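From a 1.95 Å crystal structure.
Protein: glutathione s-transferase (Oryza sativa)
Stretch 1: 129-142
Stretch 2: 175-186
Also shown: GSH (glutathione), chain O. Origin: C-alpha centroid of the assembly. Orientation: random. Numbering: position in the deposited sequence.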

# COMPACT_ATOMS: atom_id res chain seq x y z
N PRO A 129 -8.50 11.18 25.94
CA PRO A 129 -8.38 10.82 24.53
C PRO A 129 -6.98 10.17 24.24
O PRO A 129 -6.82 9.26 23.47
CB PRO A 129 -8.49 12.16 23.82
CG PRO A 129 -9.41 13.00 24.80
CD PRO A 129 -8.85 12.61 26.17
N GLN A 130 -5.98 10.71 24.90
CA GLN A 130 -4.62 10.18 24.81
C GLN A 130 -4.51 8.74 25.32
O GLN A 130 -3.91 7.88 24.62
CB GLN A 130 -3.65 11.07 25.57
CG GLN A 130 -2.15 10.60 25.46
CD GLN A 130 -1.18 11.53 26.22
OE1 GLN A 130 -1.42 11.79 27.38
NE2 GLN A 130 -0.04 11.98 25.56
N ALA A 131 -5.10 8.49 26.48
CA ALA A 131 -5.19 7.17 27.07
C ALA A 131 -5.95 6.22 26.16
O ALA A 131 -5.59 5.05 26.07
CB ALA A 131 -5.89 7.22 28.40
N ALA A 132 -6.99 6.71 25.51
CA ALA A 132 -7.78 5.87 24.63
C ALA A 132 -6.92 5.56 23.42
O ALA A 132 -6.88 4.42 22.97
CB ALA A 132 -9.11 6.52 24.20
N ALA A 133 -6.21 6.55 22.92
CA ALA A 133 -5.32 6.29 21.78
C ALA A 133 -4.21 5.29 22.20
O ALA A 133 -3.81 4.42 21.40
CB ALA A 133 -4.74 7.53 21.23
N GLY A 134 -3.78 5.36 23.44
CA GLY A 134 -2.83 4.43 23.99
C GLY A 134 -3.38 2.99 23.99
O GLY A 134 -2.62 2.05 23.75
N ARG A 135 -4.65 2.80 24.35
CA ARG A 135 -5.21 1.50 24.36
C ARG A 135 -5.27 0.90 22.94
O ARG A 135 -5.08 -0.35 22.75
CB ARG A 135 -6.62 1.47 25.02
CG ARG A 135 -6.56 1.69 26.55
CD ARG A 135 -7.96 1.60 27.22
NE ARG A 135 -8.80 2.72 26.86
CZ ARG A 135 -9.06 3.73 27.69
NH1 ARG A 135 -8.45 3.73 28.84
NH2 ARG A 135 -9.89 4.74 27.37
N GLU A 136 -5.49 1.74 21.96
CA GLU A 136 -5.60 1.24 20.61
C GLU A 136 -4.17 0.87 20.18
O GLU A 136 -4.01 -0.11 19.50
CB GLU A 136 -6.20 2.27 19.62
CG GLU A 136 -7.70 2.60 19.88
CD GLU A 136 -8.45 3.06 18.64
OE1 GLU A 136 -9.30 2.27 18.12
OE2 GLU A 136 -8.23 4.19 18.26
N MET A 137 -3.18 1.68 20.59
CA MET A 137 -1.78 1.36 20.25
C MET A 137 -1.37 0.02 20.83
O MET A 137 -0.83 -0.83 20.11
CB MET A 137 -0.76 2.43 20.63
CG MET A 137 0.70 2.04 20.22
SD MET A 137 0.96 1.61 18.41
CE MET A 137 0.94 3.18 17.83
N ALA A 138 -1.69 -0.20 22.11
CA ALA A 138 -1.35 -1.49 22.73
C ALA A 138 -1.94 -2.67 21.95
O ALA A 138 -1.28 -3.70 21.86
CB ALA A 138 -1.81 -1.56 24.09
N GLU A 139 -3.19 -2.55 21.49
CA GLU A 139 -3.86 -3.59 20.80
C GLU A 139 -3.22 -3.80 19.42
O GLU A 139 -3.12 -4.91 19.01
CB GLU A 139 -5.39 -3.29 20.70
CG GLU A 139 -6.19 -4.41 20.22
CD GLU A 139 -6.14 -5.63 21.14
OE1 GLU A 139 -5.78 -5.52 22.36
OE2 GLU A 139 -6.47 -6.69 20.54
N ILE A 140 -2.83 -2.73 18.73
CA ILE A 140 -2.07 -2.86 17.46
C ILE A 140 -0.75 -3.72 17.71
O ILE A 140 -0.43 -4.68 16.97
CB ILE A 140 -1.72 -1.48 16.99
CG1 ILE A 140 -2.95 -0.93 16.32
CG2 ILE A 140 -0.58 -1.51 15.92
CD1 ILE A 140 -2.85 0.42 15.94
N LEU A 141 -0.08 -3.43 18.79
CA LEU A 141 1.14 -4.16 19.10
C LEU A 141 0.80 -5.62 19.45
O LEU A 141 1.54 -6.54 19.09
CB LEU A 141 1.89 -3.49 20.24
CG LEU A 141 2.30 -2.02 19.91
CD1 LEU A 141 3.02 -1.43 21.17
CD2 LEU A 141 3.25 -2.07 18.77
N ARG A 142 -0.33 -5.83 20.10
CA ARG A 142 -0.75 -7.21 20.41
C ARG A 142 -1.10 -7.96 19.14
O ARG A 142 -0.84 -9.17 19.02
CB ARG A 142 -1.95 -7.23 21.38
CG ARG A 142 -1.65 -7.05 22.84
CD ARG A 142 -2.93 -7.08 23.72
NE ARG A 142 -2.78 -6.39 24.98
CZ ARG A 142 -3.40 -5.24 25.28
NH1 ARG A 142 -4.19 -4.61 24.40
NH2 ARG A 142 -3.20 -4.71 26.47
N TRP A 175 10.46 4.21 18.47
CA TRP A 175 9.38 5.00 19.00
C TRP A 175 8.65 4.27 20.09
O TRP A 175 7.73 4.85 20.69
CB TRP A 175 8.41 5.36 17.84
CG TRP A 175 9.05 6.10 16.72
CD1 TRP A 175 9.97 5.65 15.91
CD2 TRP A 175 8.79 7.45 16.31
NE1 TRP A 175 10.32 6.60 14.99
CE2 TRP A 175 9.60 7.72 15.22
CE3 TRP A 175 7.96 8.44 16.75
CZ2 TRP A 175 9.58 8.94 14.55
CZ3 TRP A 175 8.00 9.66 16.11
CH2 TRP A 175 8.77 9.87 15.02
N PHE A 176 9.00 3.02 20.38
CA PHE A 176 8.20 2.27 21.36
C PHE A 176 8.20 3.02 22.72
O PHE A 176 7.18 3.19 23.37
CB PHE A 176 8.65 0.82 21.55
CG PHE A 176 8.18 -0.14 20.46
CD1 PHE A 176 7.45 0.29 19.37
CD2 PHE A 176 8.56 -1.48 20.53
CE1 PHE A 176 7.08 -0.58 18.39
CE2 PHE A 176 8.10 -2.36 19.51
CZ PHE A 176 7.43 -1.90 18.48
N TYR A 177 9.35 3.56 23.07
CA TYR A 177 9.53 4.24 24.34
C TYR A 177 8.61 5.41 24.41
O TYR A 177 7.94 5.56 25.42
CB TYR A 177 11.02 4.62 24.57
CG TYR A 177 11.23 5.49 25.82
CD1 TYR A 177 11.08 4.95 27.11
CD2 TYR A 177 11.52 6.83 25.72
CE1 TYR A 177 11.26 5.78 28.30
CE2 TYR A 177 11.72 7.63 26.87
CZ TYR A 177 11.59 7.10 28.16
OH TYR A 177 11.76 7.89 29.31
N SER A 178 8.55 6.19 23.34
CA SER A 178 7.67 7.32 23.25
C SER A 178 6.18 6.90 23.32
O SER A 178 5.38 7.61 23.93
CB SER A 178 7.95 8.12 21.96
OG SER A 178 9.27 8.65 21.96
N TYR A 179 5.84 5.77 22.72
CA TYR A 179 4.48 5.28 22.79
C TYR A 179 4.16 4.94 24.23
O TYR A 179 3.04 5.21 24.67
CB TYR A 179 4.26 4.00 21.99
CG TYR A 179 4.49 4.11 20.49
CD1 TYR A 179 4.48 5.30 19.85
CD2 TYR A 179 4.64 3.01 19.76
CE1 TYR A 179 4.72 5.36 18.49
CE2 TYR A 179 4.84 3.07 18.43
CZ TYR A 179 4.89 4.23 17.81
OH TYR A 179 5.10 4.22 16.43
N GLU A 180 5.14 4.34 24.92
CA GLU A 180 5.02 4.00 26.33
C GLU A 180 4.75 5.14 27.24
O GLU A 180 3.79 5.09 28.07
CB GLU A 180 6.20 3.18 26.89
CG GLU A 180 6.24 1.77 26.34
CD GLU A 180 7.50 0.99 26.69
OE1 GLU A 180 8.54 1.60 26.97
OE2 GLU A 180 7.41 -0.23 26.71
N ARG A 181 5.53 6.19 27.08
CA ARG A 181 5.38 7.30 27.96
C ARG A 181 4.10 8.07 27.63
O ARG A 181 3.40 8.51 28.53
CB ARG A 181 6.62 8.22 27.86
CG ARG A 181 7.89 7.52 28.38
CD ARG A 181 8.75 8.33 29.22
NE ARG A 181 8.16 8.81 30.46
CZ ARG A 181 8.29 10.06 30.89
NH1 ARG A 181 7.78 10.45 32.05
NH2 ARG A 181 8.93 10.95 30.13
N CYS A 182 3.77 8.20 26.37
CA CYS A 182 2.59 8.98 26.03
C CYS A 182 1.30 8.18 26.17
O CYS A 182 0.29 8.74 26.57
CB CYS A 182 2.68 9.54 24.63
SG CYS A 182 4.09 10.55 24.25
N GLY A 183 1.35 6.90 25.87
CA GLY A 183 0.20 6.08 25.90
C GLY A 183 -0.15 5.41 27.22
O GLY A 183 -1.26 4.91 27.39
N GLY A 184 0.78 5.41 28.13
CA GLY A 184 0.60 4.91 29.46
C GLY A 184 0.61 3.40 29.52
O GLY A 184 -0.24 2.82 30.22
N PHE A 185 1.48 2.74 28.76
CA PHE A 185 1.61 1.28 28.90
C PHE A 185 3.07 0.93 28.69
O PHE A 185 3.85 1.82 28.30
CB PHE A 185 0.73 0.54 27.91
CG PHE A 185 1.10 0.81 26.47
CD1 PHE A 185 2.05 0.04 25.84
CD2 PHE A 185 0.57 1.90 25.78
CE1 PHE A 185 2.43 0.36 24.53
CE2 PHE A 185 0.92 2.18 24.48
CZ PHE A 185 1.86 1.43 23.87
N SER A 186 3.40 -0.35 28.87
CA SER A 186 4.73 -0.92 28.66
C SER A 186 4.63 -2.03 27.58
O SER A 186 3.81 -2.92 27.67
CB SER A 186 5.26 -1.49 30.00
OG SER A 186 5.99 -2.70 29.86
N1 GSH O . -10.59 4.15 8.62
CA1 GSH O . -9.88 4.72 9.77
C1 GSH O . -10.90 5.43 10.63
O11 GSH O . -10.76 6.61 10.92
O12 GSH O . -11.89 4.85 11.02
CB1 GSH O . -9.12 3.56 10.52
CG1 GSH O . -8.29 4.07 11.70
CD1 GSH O . -7.35 3.10 12.46
OE1 GSH O . -6.48 2.49 11.86
N2 GSH O . -7.51 3.04 13.78
CA2 GSH O . -6.55 2.47 14.72
C2 GSH O . -7.10 1.27 15.42
O2 GSH O . -6.55 0.82 16.45
CB2 GSH O . -6.07 3.52 15.71
SG2 GSH O . -5.23 4.83 14.81
N3 GSH O . -8.20 0.76 14.79
CA3 GSH O . -8.79 -0.50 15.20
C3 GSH O . -7.93 -1.74 14.98
O31 GSH O . -6.93 -1.67 14.18
O32 GSH O . -8.25 -2.81 15.60

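The two helices, 129-142 and 176-183, run at 138° to one another and approach to 9.2 Å between their axes. No hydrogen bond or salt bridge links the stretches; 440 Å² of surface, summed over both sides, is buried mainly by close backbone packing and by apolar and aromatic contacts.

Backbone packing is tightest where two glycines meet, with Gly-134 CA 3.9 Å from Gly-183 CA. An ideal CB on Gly-134 would lie 2.3 Å from Gly-183 O, a clash, so the absence of a side chain lets the chains come this close. Gly-183 is constrained differently: a CB there would be tight against Gly-134 CA, at 3.4 Å, and would clash with Tyr-179 O in its own helix. Gly-184 then leaves helical geometry with a positive phi, which favours glycine, and the chain leads on to Phe-185.

The aromatic ring of Phe-185 is the centre of the apolar contact, and this residue has the largest area covered by the other stretch. Its chi1 is p, and its CA-to-CB bond points toward the first helix. Phe-185 CZ lies 3.9 Å from Met-137 CG, and Phe-185 CE1 lies 3.9 Å from Leu-141 CD1. The short side chain of Ala-138 packs against the ring, its CB 4.4 Å from Phe-185 CG, and one face of the ring lies over Ala-138 N. Leu-141 also reaches the second helix, its CD2 4.1 Å from Phe-176 CE1. Met-137, flexible and unbranched, places its CE over one face of the Tyr-179 ring, 4.1 Å from the centroid, in a CH-pi contact; its SD adds an oblique sulfur-aromatic approach.

Polar atoms contribute by packing. The extended side chain of Gln-130 (chi1 and chi2 both t) brings its CD to 3.2 Å from Cys-182 O, but the angle at NE2 is poor for hydrogen bonding; NE2 is satisfied elsewhere in the structure.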